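Long-range contact in alginate lyase, family PL7 (PDB 4BE3), which acts as an exolytic lyase on the brown-algal polysaccharide alginate, probably cleaving its glycosidic bonds by beta-elimination: residues 152-164 with 221-234. Sequence-based numbering, arbitrary orientation.
Sequences WDYSTAVWGYDMS and FTKKSDIPQQIKTL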
ATOM      1  N   TRP A 152       7.021  -3.253  26.228  1.00 24.01           N
ATOM      2  CA  TRP A 152       7.021  -4.698  26.526  1.00 22.08           C
ATOM      3  C   TRP A 152       6.170  -5.333  25.427  1.00 19.43           C
ATOM      4  O   TRP A 152       5.421  -4.617  24.740  1.00 21.97           O
ATOM      5  CB  TRP A 152       6.336  -4.914  27.929  1.00 24.33           C
ATOM      6  CG  TRP A 152       5.157  -4.016  28.310  1.00 25.88           C
ATOM      7  CD1 TRP A 152       5.187  -2.884  29.071  1.00 26.09           C
ATOM      8  CD2 TRP A 152       3.743  -4.186  27.913  1.00 22.81           C
ATOM      9  NE1 TRP A 152       3.897  -2.387  29.192  1.00 27.51           N
ATOM     10  CE2 TRP A 152       3.021  -3.161  28.513  1.00 26.02           C
ATOM     11  CE3 TRP A 152       3.061  -5.176  27.123  1.00 22.58           C
ATOM     12  CZ2 TRP A 152       1.632  -3.045  28.409  1.00 25.54           C
ATOM     13  CZ3 TRP A 152       1.658  -5.080  27.011  1.00 23.46           C
ATOM     14  CH2 TRP A 152       0.966  -4.016  27.624  1.00 26.99           C
ATOM     15  N   ASP A 153       6.266  -6.648  25.399  1.00 20.20           N
ATOM     16  CA  ASP A 153       5.513  -7.524  24.490  1.00 20.52           C
ATOM     17  C   ASP A 153       4.496  -8.264  25.351  1.00 24.54           C
ATOM     18  O   ASP A 153       4.812  -8.688  26.482  1.00 24.77           O
ATOM     19  CB  ASP A 153       6.413  -8.596  23.924  1.00 23.02           C
ATOM     20  CG  ASP A 153       7.268  -8.161  22.745  1.00 24.15           C
ATOM     21  OD1 ASP A 153       7.653  -6.966  22.605  1.00 24.23           O
ATOM     22  OD2 ASP A 153       7.623  -9.064  21.953  1.00 22.87           O
ATOM     23  N   TYR A 154       3.317  -8.494  24.823  1.00 18.05           N
ATOM     24  CA  TYR A 154       2.316  -9.324  25.458  1.00 19.97           C
ATOM     25  C   TYR A 154       2.164 -10.551  24.596  1.00 21.03           C
ATOM     26  O   TYR A 154       1.958 -10.459  23.386  1.00 21.24           O
ATOM     27  CB  TYR A 154       1.054  -8.558  25.444  1.00 22.30           C
ATOM     28  CG  TYR A 154      -0.066  -9.389  26.043  1.00 24.65           C
ATOM     29  CD1 TYR A 154       0.078 -10.014  27.312  1.00 28.82           C
ATOM     30  CD2 TYR A 154      -1.198  -9.717  25.268  1.00 32.78           C
ATOM     31  CE1 TYR A 154      -0.960 -10.873  27.828  1.00 33.37           C
ATOM     32  CE2 TYR A 154      -2.258 -10.459  25.797  1.00 37.88           C
ATOM     33  CZ  TYR A 154      -2.140 -11.029  27.061  1.00 41.04           C
ATOM     34  OH  TYR A 154      -3.164 -11.790  27.475  1.00 43.57           O
ATOM     35  N   SER A 155       2.406 -11.751  25.168  1.00 18.50           N
ATOM     36  CA  SER A 155       2.544 -12.954  24.397  1.00 17.97           C
ATOM     37  C   SER A 155       1.302 -13.843  24.476  1.00 21.04           C
ATOM     38  O   SER A 155       0.756 -14.090  25.589  1.00 21.35           O
ATOM     39  CB  SER A 155       3.793 -13.778  24.984  1.00 17.95           C
ATOM     40  OG  SER A 155       4.008 -14.867  24.132  1.00 18.26           O
ATOM     41  N   THR A 156       0.852 -14.389  23.376  1.00 16.74           N
ATOM     42  CA  THR A 156      -0.394 -15.160  23.332  1.00 16.95           C
ATOM     43  C   THR A 156      -0.122 -16.495  22.707  1.00 17.58           C
ATOM     44  O   THR A 156       0.398 -16.571  21.531  1.00 18.09           O
ATOM     45  CB  THR A 156      -1.424 -14.424  22.455  1.00 18.25           C
ATOM     46  OG1 THR A 156      -1.815 -13.220  23.136  1.00 18.94           O
ATOM     47  CG2 THR A 156      -2.728 -15.255  22.286  1.00 20.78           C
ATOM     48  N   ALA A 157      -0.408 -17.602  23.382  1.00 18.01           N
ATOM     49  CA  ALA A 157      -0.155 -18.904  22.826  1.00 18.23           C
ATOM     50  C   ALA A 157      -1.033 -19.336  21.660  1.00 17.66           C
ATOM     51  O   ALA A 157      -2.259 -18.936  21.631  1.00 18.80           O
ATOM     52  CB  ALA A 157      -0.339 -19.952  23.929  1.00 21.01           C
ATOM     53  N   VAL A 158      -0.427 -19.975  20.662  1.00 17.74           N
ATOM     54  CA  VAL A 158      -1.246 -20.577  19.596  1.00 18.01           C
ATOM     55  C   VAL A 158      -1.372 -22.081  19.875  1.00 20.70           C
ATOM     56  O   VAL A 158      -2.536 -22.600  20.168  1.00 22.09           O
ATOM     57  CB  VAL A 158      -0.555 -20.362  18.160  1.00 18.16           C
ATOM     58  CG1 VAL A 158      -1.470 -21.001  17.110  1.00 19.12           C
ATOM     59  CG2 VAL A 158      -0.495 -18.820  18.015  1.00 18.59           C
ATOM     60  N   TRP A 159      -0.277 -22.822  19.771  1.00 18.63           N
ATOM     61  CA  TRP A 159      -0.267 -24.303  20.137  1.00 19.55           C
ATOM     62  C   TRP A 159       0.878 -24.369  21.130  1.00 21.90           C
ATOM     63  O   TRP A 159       2.010 -23.912  20.871  1.00 21.39           O
ATOM     64  CB  TRP A 159       0.154 -25.137  18.956  1.00 21.28           C
ATOM     65  CG  TRP A 159      -0.901 -24.983  17.845  1.00 21.90           C
ATOM     66  CD1 TRP A 159      -2.237 -25.360  17.875  1.00 25.30           C
ATOM     67  CD2 TRP A 159      -0.628 -24.508  16.534  1.00 21.13           C
ATOM     68  NE1 TRP A 159      -2.848 -25.102  16.618  1.00 23.34           N
ATOM     69  CE2 TRP A 159      -1.883 -24.595  15.766  1.00 23.54           C
ATOM     70  CE3 TRP A 159       0.557 -23.989  15.924  1.00 19.29           C
ATOM     71  CZ2 TRP A 159      -1.987 -24.139  14.458  1.00 21.99           C
ATOM     72  CZ3 TRP A 159       0.445 -23.563  14.539  1.00 20.75           C
ATOM     73  CH2 TRP A 159      -0.823 -23.637  13.834  1.00 20.95           C
ATOM     74  N   GLY A 160       0.580 -24.840  22.363  1.00 22.50           N
ATOM     75  CA  GLY A 160       1.701 -24.953  23.288  1.00 20.78           C
ATOM     76  C   GLY A 160       1.679 -23.798  24.279  1.00 18.73           C
ATOM     77  O   GLY A 160       0.589 -23.260  24.622  1.00 22.07           O
ATOM     78  N   TYR A 161       2.870 -23.347  24.613  1.00 17.48           N
ATOM     79  CA  TYR A 161       2.999 -22.313  25.620  1.00 16.55           C
ATOM     80  C   TYR A 161       3.155 -20.914  24.969  1.00 19.69           C
ATOM     81  O   TYR A 161       3.406 -20.791  23.763  1.00 20.57           O
ATOM     82  CB  TYR A 161       4.323 -22.482  26.326  1.00 15.84           C
ATOM     83  CG  TYR A 161       4.379 -23.828  27.103  1.00 19.84           C
ATOM     84  CD1 TYR A 161       3.250 -24.290  27.812  1.00 21.56           C
ATOM     85  CD2 TYR A 161       5.551 -24.562  27.061  1.00 20.82           C
ATOM     86  CE1 TYR A 161       3.304 -25.568  28.535  1.00 22.21           C
ATOM     87  CE2 TYR A 161       5.645 -25.772  27.840  1.00 21.45           C
ATOM     88  CZ  TYR A 161       4.502 -26.171  28.560  1.00 21.27           C
ATOM     89  OH  TYR A 161       4.566 -27.391  29.309  1.00 25.57           O
ATOM     90  N   ASP A 162       2.948 -19.889  25.735  1.00 18.09           N
ATOM     91  CA  ASP A 162       3.391 -18.527  25.261  1.00 17.96           C
ATOM     92  C   ASP A 162       4.855 -18.256  25.793  1.00 18.21           C
ATOM     93  O   ASP A 162       5.471 -19.166  26.383  1.00 19.01           O
ATOM     94  CB  ASP A 162       2.405 -17.411  25.675  1.00 17.24           C
ATOM     95  CG  ASP A 162       2.296 -17.261  27.156  1.00 21.36           C
ATOM     96  OD1 ASP A 162       3.312 -17.287  27.906  1.00 22.93           O
ATOM     97  OD2 ASP A 162       1.137 -17.127  27.594  1.00 22.68           O
ATOM     98  N   MET A 163       5.410 -17.063  25.570  1.00 17.96           N
ATOM     99  CA  MET A 163       6.810 -16.930  25.802  1.00 19.10           C
ATOM    100  C   MET A 163       7.090 -16.972  27.316  1.00 19.90           C
ATOM    101  O   MET A 163       8.288 -17.129  27.686  1.00 20.25           O
ATOM    102  CB  MET A 163       7.140 -15.416  25.395  1.00 20.16           C
ATOM    103  CG  MET A 163       8.564 -15.234  25.108  1.00 24.11           C
ATOM    104  SD  MET A 163       8.766 -13.391  24.934  1.00 23.92           S
ATOM    105  CE  MET A 163      10.467 -13.471  24.351  1.00 25.98           C
ATOM    106  N   SER A 164       6.048 -16.812  28.129  1.00 19.48           N
ATOM    107  CA  SER A 164       6.280 -16.610  29.594  1.00 19.15           C
ATOM    108  C   SER A 164       6.609 -17.939  30.308  1.00 19.23           C
ATOM    109  O   SER A 164       6.984 -17.941  31.480  1.00 20.02           O
ATOM    110  CB  SER A 164       5.045 -15.961  30.325  1.00 22.17           C
ATOM    111  OG  SER A 164       3.946 -16.866  30.318  1.00 22.97           O
ATOM    112  N   PHE A 221      -4.207  -0.732  26.219  1.00 32.81           N
ATOM    113  CA  PHE A 221      -3.176  -0.663  27.268  1.00 35.31           C
ATOM    114  C   PHE A 221      -2.819   0.778  27.638  1.00 34.43           C
ATOM    115  O   PHE A 221      -1.628   1.089  27.709  1.00 32.35           O
ATOM    116  CB  PHE A 221      -1.887  -1.477  26.823  1.00 30.26           C
ATOM    117  CG  PHE A 221      -2.188  -2.912  26.516  1.00 31.40           C
ATOM    118  CD1 PHE A 221      -2.847  -3.749  27.471  1.00 29.42           C
ATOM    119  CD2 PHE A 221      -1.855  -3.456  25.297  1.00 28.08           C
ATOM    120  CE1 PHE A 221      -3.110  -5.095  27.199  1.00 27.83           C
ATOM    121  CE2 PHE A 221      -2.083  -4.835  25.013  1.00 29.76           C
ATOM    122  CZ  PHE A 221      -2.725  -5.642  25.936  1.00 29.83           C
ATOM    123  N   THR A 222      -3.821   1.628  27.869  1.00 35.92           N
ATOM    124  CA  THR A 222      -3.530   3.094  27.911  1.00 39.62           C
ATOM    125  C   THR A 222      -3.252   3.535  29.360  1.00 47.43           C
ATOM    126  O   THR A 222      -2.860   4.674  29.566  1.00 43.56           O
ATOM    127  CB  THR A 222      -4.666   3.912  27.310  1.00 40.02           C
ATOM    128  OG1 THR A 222      -5.837   3.643  28.093  1.00 38.17           O
ATOM    129  CG2 THR A 222      -5.021   3.379  25.887  1.00 37.84           C
ATOM    130  N   LYS A 223      -3.437   2.636  30.350  1.00 45.99           N
ATOM    131  CA  LYS A 223      -2.982   2.969  31.735  1.00 47.71           C
ATOM    132  C   LYS A 223      -2.432   1.835  32.519  1.00 49.28           C
ATOM    133  O   LYS A 223      -2.595   0.638  32.126  1.00 43.58           O
ATOM    134  CB  LYS A 223      -4.079   3.641  32.527  1.00 56.48           C
ATOM    135  CG  LYS A 223      -5.476   3.205  32.226  1.00 57.19           C
ATOM    136  CD  LYS A 223      -6.240   4.500  31.827  1.00 71.19           C
ATOM    137  CE  LYS A 223      -7.697   4.481  32.296  1.00 74.30           C
ATOM    138  NZ  LYS A 223      -7.998   3.018  32.508  1.00 68.41           N
ATOM    139  N   LYS A 224      -1.803   2.168  33.656  1.00 48.01           N
ATOM    140  CA  LYS A 224      -1.077   1.128  34.416  1.00 48.88           C
ATOM    141  C   LYS A 224      -1.963  -0.039  34.807  1.00 46.38           C
ATOM    142  O   LYS A 224      -1.518  -1.197  34.742  1.00 42.39           O
ATOM    143  CB  LYS A 224      -0.388   1.700  35.637  1.00 53.03           C
ATOM    144  CG  LYS A 224       0.724   2.649  35.247  1.00 62.90           C
ATOM    145  CD  LYS A 224       2.070   1.938  35.194  1.00 74.16           C
ATOM    146  CE  LYS A 224       3.107   2.886  34.601  1.00 85.62           C
ATOM    147  NZ  LYS A 224       2.985   4.201  35.289  1.00 82.05           N
ATOM    148  N   SER A 225      -3.233   0.237  35.115  1.00 47.72           N
ATOM    149  CA  SER A 225      -4.165  -0.801  35.558  1.00 50.18           C
ATOM    150  C   SER A 225      -4.637  -1.743  34.430  1.00 49.90           C
ATOM    151  O   SER A 225      -5.337  -2.750  34.659  1.00 43.75           O
ATOM    152  CB  SER A 225      -5.343  -0.188  36.278  1.00 49.76           C
ATOM    153  OG  SER A 225      -5.860   0.822  35.475  1.00 50.50           O
ATOM    154  N   ASP A 226      -4.278  -1.382  33.202  1.00 47.78           N
ATOM    155  CA  ASP A 226      -4.454  -2.256  32.049  1.00 45.28           C
ATOM    156  C   ASP A 226      -3.254  -3.142  31.673  1.00 40.44           C
ATOM    157  O   ASP A 226      -3.404  -4.018  30.831  1.00 34.59           O
ATOM    158  CB  ASP A 226      -4.755  -1.421  30.786  1.00 45.75           C
ATOM    159  CG  ASP A 226      -6.093  -0.689  30.844  1.00 54.31           C
ATOM    160  OD1 ASP A 226      -7.102  -1.286  31.243  1.00 50.56           O
ATOM    161  OD2 ASP A 226      -6.112   0.508  30.468  1.00 55.90           O
ATOM    162  N   ILE A 227      -2.093  -2.982  32.290  1.00 37.78           N
ATOM    163  CA  ILE A 227      -0.989  -3.877  31.921  1.00 32.40           C
ATOM    164  C   ILE A 227      -1.321  -5.302  32.320  1.00 32.64           C
ATOM    165  O   ILE A 227      -1.637  -5.559  33.497  1.00 33.79           O
ATOM    166  CB  ILE A 227       0.297  -3.380  32.596  1.00 36.31           C
ATOM    167  CG1 ILE A 227       0.582  -1.929  32.222  1.00 35.07           C
ATOM    168  CG2 ILE A 227       1.481  -4.390  32.426  1.00 35.36           C
ATOM    169  CD1 ILE A 227       1.868  -1.378  32.813  1.00 39.58           C
ATOM    170  N   PRO A 228      -1.276  -6.262  31.417  1.00 31.69           N
ATOM    171  CA  PRO A 228      -1.617  -7.625  31.875  1.00 29.26           C
ATOM    172  C   PRO A 228      -0.703  -8.197  33.014  1.00 33.34           C
ATOM    173  O   PRO A 228       0.481  -7.907  33.120  1.00 28.58           O
ATOM    174  CB  PRO A 228      -1.401  -8.479  30.605  1.00 32.52           C
ATOM    175  CG  PRO A 228      -1.575  -7.531  29.456  1.00 31.46           C
ATOM    176  CD  PRO A 228      -1.026  -6.196  29.968  1.00 29.38           C
ATOM    177  N   GLN A 229      -1.269  -9.071  33.838  1.00 30.72           N
ATOM    178  CA  GLN A 229      -0.383  -9.757  34.805  1.00 29.27           C
ATOM    179  C   GLN A 229       0.783 -10.461  34.202  1.00 29.86           C
ATOM    180  O   GLN A 229       1.872 -10.570  34.850  1.00 27.61           O
ATOM    181  CB  GLN A 229      -1.246 -10.770  35.628  1.00 35.07           C
ATOM    182  CG  GLN A 229      -0.536 -11.210  36.981  1.00 34.74           C
ATOM    183  CD  GLN A 229      -0.413 -10.060  38.057  1.00 37.09           C
ATOM    184  OE1 GLN A 229      -1.133  -9.075  37.990  1.00 40.80           O
ATOM    185  NE2 GLN A 229       0.565 -10.171  39.040  1.00 34.25           N
ATOM    186  N   GLN A 230       0.678 -10.960  32.925  1.00 25.23           N
ATOM    187  CA  GLN A 230       1.775 -11.617  32.326  1.00 23.90           C
ATOM    188  C   GLN A 230       2.976 -10.677  32.260  1.00 22.64           C
ATOM    189  O   GLN A 230       4.101 -11.182  32.423  1.00 23.62           O
ATOM    190  CB  GLN A 230       1.425 -12.031  30.845  1.00 24.06           C
ATOM    191  CG  GLN A 230       2.660 -12.723  30.177  1.00 26.11           C
ATOM    192  CD  GLN A 230       2.345 -12.958  28.670  1.00 28.32           C
ATOM    193  OE1 GLN A 230       1.510 -13.924  28.272  1.00 31.95           O
ATOM    194  NE2 GLN A 230       2.803 -12.037  27.886  1.00 22.79           N
ATOM    195  N   ILE A 231       2.705  -9.400  32.004  1.00 24.47           N
ATOM    196  CA  ILE A 231       3.835  -8.406  31.825  1.00 25.35           C
ATOM    197  C   ILE A 231       4.457  -8.184  33.244  1.00 23.60           C
ATOM    198  O   ILE A 231       5.632  -8.250  33.421  1.00 24.45           O
ATOM    199  CB  ILE A 231       3.338  -7.058  31.376  1.00 26.23           C
ATOM    200  CG1 ILE A 231       2.590  -7.130  30.003  1.00 34.49           C
ATOM    201  CG2 ILE A 231       4.502  -6.047  31.366  1.00 25.32           C
ATOM    202  CD1 ILE A 231       3.184  -8.068  29.088  1.00 26.02           C
ATOM    203  N   LYS A 232       3.589  -8.019  34.246  1.00 25.47           N
ATOM    204  CA  LYS A 232       4.135  -7.724  35.651  1.00 24.94           C
ATOM    205  C   LYS A 232       5.033  -8.870  36.011  1.00 22.33           C
ATOM    206  O   LYS A 232       6.132  -8.668  36.644  1.00 24.73           O
ATOM    207  CB  LYS A 232       2.989  -7.711  36.655  1.00 28.91           C
ATOM    208  CG  LYS A 232       1.922  -6.772  36.124  1.00 42.41           C
ATOM    209  CD  LYS A 232       1.904  -5.331  36.600  1.00 53.82           C
ATOM    210  CE  LYS A 232       0.479  -5.077  37.155  1.00 64.97           C
ATOM    211  NZ  LYS A 232       0.385  -3.934  38.159  1.00 82.04           N
ATOM    212  N   THR A 233       4.592 -10.122  35.738  1.00 23.41           N
ATOM    213  CA  THR A 233       5.350 -11.300  36.079  1.00 23.05           C
ATOM    214  C   THR A 233       6.628 -11.437  35.200  1.00 24.45           C
ATOM    215  O   THR A 233       7.751 -11.623  35.731  1.00 23.46           O
ATOM    216  CB  THR A 233       4.484 -12.578  35.873  1.00 26.62           C
ATOM    217  OG1 THR A 233       3.462 -12.482  36.888  1.00 31.93           O
ATOM    218  CG2 THR A 233       5.358 -13.892  36.264  1.00 33.80           C
ATOM    219  N   LEU A 234       6.450 -11.460  33.889  1.00 22.13           N
ATOM    220  CA  LEU A 234       7.645 -11.841  33.084  1.00 24.50           C
ATOM    221  C   LEU A 234       8.707 -10.677  33.129  1.00 22.31           C
ATOM    222  O   LEU A 234       9.917 -10.976  33.062  1.00 23.59           O
ATOM    223  CB  LEU A 234       7.179 -11.994  31.681  1.00 27.50           C
ATOM    224  CG  LEU A 234       8.252 -12.582  30.707  1.00 31.17           C
ATOM    225  CD1 LEU A 234       8.797 -13.883  31.382  1.00 32.30           C
ATOM    226  CD2 LEU A 234       7.554 -12.899  29.412  1.00 32.83           C
TER
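Asp162 OD1, on the side of the contact where Gln230 and Leu234 meet the loop, is gripped twice by Ser164: the backbone N donates to its anti lone pair at 2.8 Å, closing an Asx turn, and OG donates on the syn side. Ser155 OG ties this turn to the strand by accepting from Met163 N at 3.0 Å, and also bonds Asn139. Against this turn, Leu234 CD2 rests on Ser164 CA at 3.9 Å. Gln230, with CG anti to its backbone N (chi1 178°) and its chain extended, carries its amide to the backbone of Ser155 and the Asp162 carboxylate. Farther along, Ile231 lies across one face of Trp152, CG1 3.8 Å from the centroid of the six-membered ring, a CH-pi contact. The far edge of the Trp152 indole points into the face of Phe221, Trp152 CH2 to Phe221 CG 3.5 Å, in an edge-to-face pair with planes at 70°, while Trp152 NE1 is hydrogen-bonded to Gly242 O. Pro228, the N-cap residue of helix 229-234, sets CG over the Tyr154 ring, 4.0 Å from its centroid. The short helix thus packs beside strand 153-157, which pairs with strand 133-141 in one sheet of the beta-sandwich jelly roll of PL7 lyases.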